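Local coordinates for Lin1840 protein (Listeria innocua serovar 6a, PDB 4ZOC) that probably hydrolyses terminal, non-reducing beta-D-glucosyl residues to release beta-D-glucose, acting in beta-1,2-glucan metabolism, at residues F28-T33 against I70-A75; G32-A37 against S63-D68; A57-G62 against P85-A90. The protein carries 2 engineered substitutions. All blocks are in the same frame, centred on the assembly; numbering follows the deposited sequence.

Overall arrangement
All three contacts belong to the TIM barrel of the glycosyl hydrolase family 3 N-terminal domain and centre on the unit strand 59-61, helix 66-79, strand 87-90. Contact 3 is its buried core, where two parallel strands join through backbone hydrogen bonds and aliphatic and aromatic packing. Contacts 1 and 2 lie further out, where one loop after strand 23-25 packs against helix 66-79; they share Gly32 and Thr33. Contact 1, partly buried, rests on glycine packing and Ile72, which also packs on Leu86 of contact 3. Contact 2 is a surface contact whose chemistry is polar, gathered round the carboxylate of Asp68.

Contact 1 of 3, residues F28-T33 against I70-A75; sequences FLFKGT and IGIQEA
Ile72 reaches from its helix into the loop with a branch for each of two partners. With CG1 anti to its carbonyl carbon (chi1 -71°), CG2 goes to Phe30 while Ile72 CG1 lies against the backbone of Thr33, 3.7 Å from Thr33 CA. The side chains of Phe30 and Ile72 cross at about a right angle, Ile72 CG2 standing 3.9 Å from Phe30 CB and nearly as close to Phe30 CG; the ring runs on away from the helix. A beta-branched isoleucine suits this place because its two arms fill two directions at once. This is a loop-on-helix contact in the TIM barrel: residues 28-33 follow strand 23-25, and Ile72 of helix 66-79 also packs on Leu86 and Phe88. The loop bends in a type II turn from Phe30 to Thr33, with Gly32 at the third position, where phi is positive (92°). Lacking side chains, Gly32 and Gly71 bring the backbones together, Gly71 CA making a CA-H...O contact of 3.4 Å with Gly32 O. One turn along the helix, Ala75 aims its small methyl at the loop, Ala75 CB 3.6 Å from Lys31 O and 4.0 Å from Lys31 CG, while the Lys31 chain, extended to CE and bent at its last torsion, carries its charge onward. A water donates to both Lys31 O and Ile72 O, 2.7 Å from each, bridging loop and helix.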
# COMPACT_ATOMS: atom_id res chain seq x y z
N PHE A 28 -11.15 31.02 23.01
CA PHE A 28 -10.41 32.17 23.59
C PHE A 28 -10.18 33.29 22.58
O PHE A 28 -9.59 34.33 22.92
CB PHE A 28 -9.07 31.71 24.22
CG PHE A 28 -8.26 30.84 23.36
CD1 PHE A 28 -7.43 31.39 22.42
CD2 PHE A 28 -8.29 29.44 23.51
CE1 PHE A 28 -6.66 30.56 21.61
CE2 PHE A 28 -7.53 28.62 22.67
CZ PHE A 28 -6.72 29.19 21.75
N LEU A 29 -10.66 33.10 21.36
CA LEU A 29 -10.76 34.19 20.36
C LEU A 29 -12.04 35.03 20.51
O LEU A 29 -12.22 36.01 19.83
CB LEU A 29 -10.61 33.68 18.93
CG LEU A 29 -9.30 32.93 18.75
CD1 LEU A 29 -9.21 32.13 17.49
CD2 LEU A 29 -8.14 33.91 18.81
N PHE A 30 -12.88 34.69 21.46
CA PHE A 30 -14.11 35.40 21.65
C PHE A 30 -14.03 36.17 22.95
O PHE A 30 -13.53 35.69 23.95
CB PHE A 30 -15.31 34.45 21.69
CG PHE A 30 -15.61 33.76 20.41
CD1 PHE A 30 -14.99 32.58 20.11
CD2 PHE A 30 -16.53 34.25 19.52
CE1 PHE A 30 -15.30 31.90 18.91
CE2 PHE A 30 -16.83 33.60 18.32
CZ PHE A 30 -16.21 32.41 18.04
N LYS A 31 -14.63 37.34 22.97
CA LYS A 31 -14.91 37.99 24.21
C LYS A 31 -15.78 37.09 25.13
O LYS A 31 -16.70 36.34 24.68
CB LYS A 31 -15.66 39.30 23.90
CG LYS A 31 -16.09 40.09 25.12
CD LYS A 31 -16.78 41.36 24.62
CE LYS A 31 -17.47 42.11 25.74
NZ LYS A 31 -16.44 42.61 26.66
N GLY A 32 -15.50 37.17 26.43
CA GLY A 32 -16.36 36.45 27.38
C GLY A 32 -15.87 35.03 27.72
O GLY A 32 -16.45 34.34 28.57
N THR A 33 -14.80 34.61 27.08
CA THR A 33 -14.18 33.34 27.42
C THR A 33 -13.71 33.32 28.88
O THR A 33 -13.42 34.37 29.47
CB THR A 33 -12.98 33.02 26.49
OG1 THR A 33 -12.54 31.70 26.77
CG2 THR A 33 -11.80 34.00 26.71
N ILE A 70 -21.19 29.62 28.32
CA ILE A 70 -22.20 30.65 28.74
C ILE A 70 -21.65 32.04 28.61
O ILE A 70 -22.34 32.94 28.10
CB ILE A 70 -22.74 30.37 30.15
CG1 ILE A 70 -23.61 29.12 30.16
CG2 ILE A 70 -23.53 31.58 30.68
CD1 ILE A 70 -23.72 28.48 31.53
N GLY A 71 -20.38 32.23 29.01
CA GLY A 71 -19.72 33.54 28.96
C GLY A 71 -19.61 34.01 27.52
O GLY A 71 -19.89 35.16 27.20
N ILE A 72 -19.18 33.09 26.64
CA ILE A 72 -18.98 33.40 25.25
C ILE A 72 -20.29 33.69 24.57
O ILE A 72 -20.35 34.67 23.81
CB ILE A 72 -18.22 32.25 24.54
CG1 ILE A 72 -16.76 32.21 24.98
CG2 ILE A 72 -18.29 32.40 23.02
CD1 ILE A 72 -16.08 30.89 24.57
N GLN A 73 -21.30 32.82 24.77
CA GLN A 73 -22.59 32.98 24.11
C GLN A 73 -23.26 34.29 24.63
O GLN A 73 -23.88 35.07 23.87
CB GLN A 73 -23.46 31.79 24.41
CG GLN A 73 -24.79 31.72 23.67
CD GLN A 73 -24.59 31.34 22.20
OE1 GLN A 73 -24.08 32.16 21.39
NE2 GLN A 73 -24.97 30.13 21.84
N GLU A 74 -23.11 34.58 25.92
CA GLU A 74 -23.75 35.79 26.49
C GLU A 74 -23.16 37.06 25.91
O GLU A 74 -23.89 37.94 25.44
CB GLU A 74 -23.66 35.78 28.06
CG GLU A 74 -24.63 36.79 28.69
CD GLU A 74 -24.92 36.53 30.14
OE1 GLU A 74 -24.08 35.89 30.82
OE2 GLU A 74 -26.01 36.99 30.61
N ALA A 75 -21.83 37.15 25.88
CA ALA A 75 -21.17 38.29 25.23
C ALA A 75 -21.50 38.38 23.75
O ALA A 75 -21.80 39.43 23.23
CB ALA A 75 -19.66 38.23 25.46
O HOH W 1 -18.36 36.09 22.57

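Contact 2 of 3, residues G32-A37 against S63-D68; sequences GTNKNA and SSSALD
Asp68 joins the loop 32-37 to the start of its own helix, atom by atom. CB lies beside the side-chain amide of Asn34, whose plane is turned 40° from the carboxylate. CG stands anti to the backbone N (chi1 -152°), which carries the two oxygens off the helix to different tasks. OD1 serves the loop: Thr33 OG1 donates to the syn lone pair of Asp68 OD1 at 2.7 Å, and Asn34 N reaches Asp68 OD1 at 3.0 Å from above the carboxylate plane. OD2 turns back to its own segment, where Ser64 N donates to the anti lone pair of Asp68 OD2 at 3.0 Å and Ser64 OG comes to Asp68 OD2 from above the plane at 2.7 Å. A water 2.8 Å from Asp68 OD2 donates there and also to Lys35 O. Five donors thus grip a buried carboxylate and fix its rotation; they would probably favour its ionised form. Aspartate is short enough for this and still acceptor-rich. The backbone of the same residue is held too: Asp68 N donates to Ser65 OG, the N-cap, at 3.2 Å. Over Ser64 passes the aliphatic part of Lys35, Lys35 CD lying 3.6 Å from Ser64 OG. Nearby, Ala66 N bonds to Asp129. The loop before helix 37-47 is so tied to the first turn of helix 66-79, at the carboxy end of strand 59-61 in the TIM barrel.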
# COMPACT_ATOMS: atom_id res chain seq x y z
N GLY A 32 -15.50 37.17 26.43
CA GLY A 32 -16.36 36.45 27.38
C GLY A 32 -15.87 35.03 27.72
O GLY A 32 -16.45 34.34 28.57
N THR A 33 -14.80 34.61 27.08
CA THR A 33 -14.18 33.34 27.42
C THR A 33 -13.71 33.32 28.88
O THR A 33 -13.42 34.37 29.47
CB THR A 33 -12.98 33.02 26.49
OG1 THR A 33 -12.54 31.70 26.77
CG2 THR A 33 -11.80 34.00 26.71
N ASN A 34 -13.63 32.17 29.50
CA ASN A 34 -13.13 32.17 30.86
C ASN A 34 -11.86 31.38 31.02
O ASN A 34 -11.54 30.99 32.11
CB ASN A 34 -14.20 31.74 31.86
CG ASN A 34 -14.32 30.30 31.92
OD1 ASN A 34 -13.99 29.60 30.94
ND2 ASN A 34 -14.65 29.78 33.09
N LYS A 35 -11.15 31.13 29.93
CA LYS A 35 -9.90 30.37 29.99
C LYS A 35 -9.01 30.77 28.80
O LYS A 35 -9.50 31.05 27.69
CB LYS A 35 -10.16 28.88 30.05
CG LYS A 35 -8.94 28.03 30.12
CD LYS A 35 -9.26 26.55 30.28
CE LYS A 35 -7.96 25.82 30.60
NZ LYS A 35 -8.11 24.41 30.24
N ASN A 36 -7.69 30.79 29.05
CA ASN A 36 -6.66 31.00 28.01
C ASN A 36 -6.74 32.41 27.42
O ASN A 36 -6.35 32.61 26.27
CB ASN A 36 -6.74 29.92 26.90
CG ASN A 36 -6.17 28.54 27.33
OD1 ASN A 36 -6.76 27.49 27.07
ND2 ASN A 36 -5.03 28.54 27.94
N ALA A 37 -7.26 33.37 28.19
CA ALA A 37 -7.28 34.79 27.81
C ALA A 37 -5.89 35.33 27.38
O ALA A 37 -5.82 36.24 26.59
CB ALA A 37 -7.85 35.66 28.92
N SER A 63 -14.77 24.63 23.29
CA SER A 63 -15.09 25.26 24.59
C SER A 63 -14.53 24.39 25.77
O SER A 63 -14.49 23.18 25.67
CB SER A 63 -16.59 25.47 24.76
OG SER A 63 -16.89 25.94 26.06
N SER A 64 -14.02 25.05 26.82
CA SER A 64 -13.41 24.33 27.91
C SER A 64 -14.35 23.87 28.97
O SER A 64 -13.97 23.00 29.76
CB SER A 64 -12.19 25.12 28.52
OG SER A 64 -12.61 26.37 29.00
N SER A 65 -15.57 24.42 29.04
CA SER A 65 -16.55 24.11 30.08
C SER A 65 -17.87 24.85 29.84
O SER A 65 -17.98 25.72 28.95
CB SER A 65 -16.06 24.59 31.48
OG SER A 65 -16.06 26.02 31.55
N ALA A 66 -18.87 24.50 30.63
CA ALA A 66 -20.19 25.16 30.56
C ALA A 66 -20.08 26.63 30.79
O ALA A 66 -20.74 27.37 30.12
CB ALA A 66 -21.14 24.57 31.58
N LEU A 67 -19.20 27.06 31.70
CA LEU A 67 -19.08 28.49 31.98
C LEU A 67 -18.37 29.25 30.83
O LEU A 67 -18.60 30.44 30.58
CB LEU A 67 -18.40 28.77 33.31
CG LEU A 67 -19.18 29.20 34.55
CD1 LEU A 67 -20.54 28.56 34.74
CD2 LEU A 67 -18.34 29.00 35.81
N ASP A 68 -17.44 28.56 30.17
CA ASP A 68 -16.78 29.06 29.00
C ASP A 68 -17.88 29.32 27.96
O ASP A 68 -18.01 30.46 27.42
CB ASP A 68 -15.71 28.07 28.47
CG ASP A 68 -14.57 28.75 27.72
OD1 ASP A 68 -14.52 30.00 27.62
OD2 ASP A 68 -13.71 28.00 27.17
O HOH W 2 -11.14 28.96 26.50

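Contact 3 of 3, residues A57-G62 against P85-A90; sequences AGSVLG and PLVFMA
Packing is tightest about Val60, which is bonded through both its backbone N and its O to strand 87-90, on either side of Phe88 along that strand, and whose side chain lies over one face of the Phe88 ring. Val60 N donates to Val87 O at 3.0 Å, and Val60 O accepts from Met89 N at 2.9 Å, so that the residue pairs with Phe88 in parallel register. Val60 and Phe88 run side by side in the same direction; Val60 CB sits 4.0 Å from the centroid of the Phe88 ring, in a CH-pi contact. With CG1 anti to the backbone N (chi1 179°), the other methyl, Val60 CG2, lies over the rim of the ring and also meets Leu86 CD1 at 3.9 Å. Beta-branched valine keeps both methyls close to the strand, as this flat bed requires. On the opposite face Ser59 is small and polar: Ser59 OG donates to Val87 O at 2.7 Å from above the carbonyl plane, making a second bond on that oxygen, and is bound by Gln24 as well. Strands 59-61 and 87-90 are neighbours in the TIM barrel, the two ends of a beta-alpha-beta crossover through helix 66-79. Phe88 and Leu86 pack on that helix, touching Met69 and Ile72, whereas Met89 and Leu61 lean on Gln24 of strand 23-25. Toward the carboxy ends the side-chain packing thins: Gly62, at positive phi, where a residue without a side chain is comfortable, is partly exposed, and Leu61 leads away from strand 87-90, its side chain about 7 Å from a bound glucose. The backbone bond there stays short, Gly62 N to Met89 O at 2.8 Å. At the amino end, Val87 N bonds to Gly58 O at a longer 3.3 Å.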
# COMPACT_ATOMS: atom_id res chain seq x y z
N ALA A 57 -18.81 35.41 13.81
CA ALA A 57 -18.42 34.01 13.57
C ALA A 57 -19.51 33.03 13.82
O ALA A 57 -20.37 33.22 14.67
CB ALA A 57 -17.19 33.68 14.42
N GLY A 58 -19.52 31.93 13.04
CA GLY A 58 -20.65 30.99 13.12
C GLY A 58 -20.54 30.03 14.26
O GLY A 58 -21.56 29.59 14.84
N SER A 59 -19.32 29.70 14.64
CA SER A 59 -19.18 28.60 15.59
C SER A 59 -17.91 28.67 16.43
O SER A 59 -16.93 29.21 16.00
CB SER A 59 -19.24 27.26 14.72
OG SER A 59 -19.03 26.10 15.53
N VAL A 60 -17.96 28.06 17.61
CA VAL A 60 -16.87 27.77 18.47
C VAL A 60 -16.51 26.31 18.44
O VAL A 60 -17.40 25.48 18.46
CB VAL A 60 -17.31 28.07 19.92
CG1 VAL A 60 -16.19 27.77 20.90
CG2 VAL A 60 -17.67 29.54 20.02
N LEU A 61 -15.21 25.98 18.39
CA LEU A 61 -14.88 24.57 18.73
C LEU A 61 -13.94 24.46 19.90
O LEU A 61 -13.03 25.30 20.10
CB LEU A 61 -14.34 23.78 17.56
CG LEU A 61 -12.83 23.86 17.36
CD1 LEU A 61 -12.43 22.83 16.33
CD2 LEU A 61 -12.61 25.25 16.86
N GLY A 62 -14.22 23.47 20.74
CA GLY A 62 -13.42 23.19 21.86
C GLY A 62 -13.56 24.17 23.05
O GLY A 62 -12.57 24.45 23.72
N PRO A 85 -27.23 32.93 17.49
CA PRO A 85 -26.34 32.34 18.48
C PRO A 85 -25.26 31.50 17.84
O PRO A 85 -25.42 31.03 16.72
CB PRO A 85 -27.25 31.40 19.31
CG PRO A 85 -28.61 31.69 18.88
CD PRO A 85 -28.52 32.24 17.47
N LEU A 86 -24.17 31.37 18.57
CA LEU A 86 -23.07 30.46 18.21
C LEU A 86 -23.45 29.02 18.36
O LEU A 86 -24.22 28.64 19.25
CB LEU A 86 -21.87 30.71 19.11
CG LEU A 86 -21.12 32.02 18.86
CD1 LEU A 86 -20.32 32.39 20.04
CD2 LEU A 86 -20.24 31.89 17.64
N VAL A 87 -22.87 28.18 17.49
CA VAL A 87 -22.98 26.72 17.72
C VAL A 87 -21.61 26.22 18.20
O VAL A 87 -20.58 26.69 17.71
CB VAL A 87 -23.50 25.92 16.44
CG1 VAL A 87 -22.65 26.21 15.20
CG2 VAL A 87 -23.63 24.46 16.81
N PHE A 88 -21.62 25.36 19.23
CA PHE A 88 -20.43 24.87 19.95
C PHE A 88 -20.22 23.41 19.63
O PHE A 88 -21.11 22.55 19.84
CB PHE A 88 -20.65 25.01 21.47
CG PHE A 88 -20.54 26.44 21.98
CD1 PHE A 88 -21.59 27.36 21.77
CD2 PHE A 88 -19.37 26.87 22.59
CE1 PHE A 88 -21.44 28.66 22.21
CE2 PHE A 88 -19.22 28.17 23.06
CZ PHE A 88 -20.25 29.08 22.84
N MET A 89 -19.03 23.12 19.13
CA MET A 89 -18.66 21.78 18.72
C MET A 89 -17.41 21.30 19.46
O MET A 89 -16.56 22.12 19.90
CB MET A 89 -18.37 21.80 17.23
CG MET A 89 -19.40 22.49 16.39
SD MET A 89 -19.39 21.98 14.67
CE MET A 89 -20.49 23.20 14.01
N ALA A 90 -17.29 19.98 19.61
CA ALA A 90 -16.14 19.47 20.37
C ALA A 90 -15.80 18.06 19.95
O ALA A 90 -16.63 17.36 19.35
CB ALA A 90 -16.46 19.50 21.86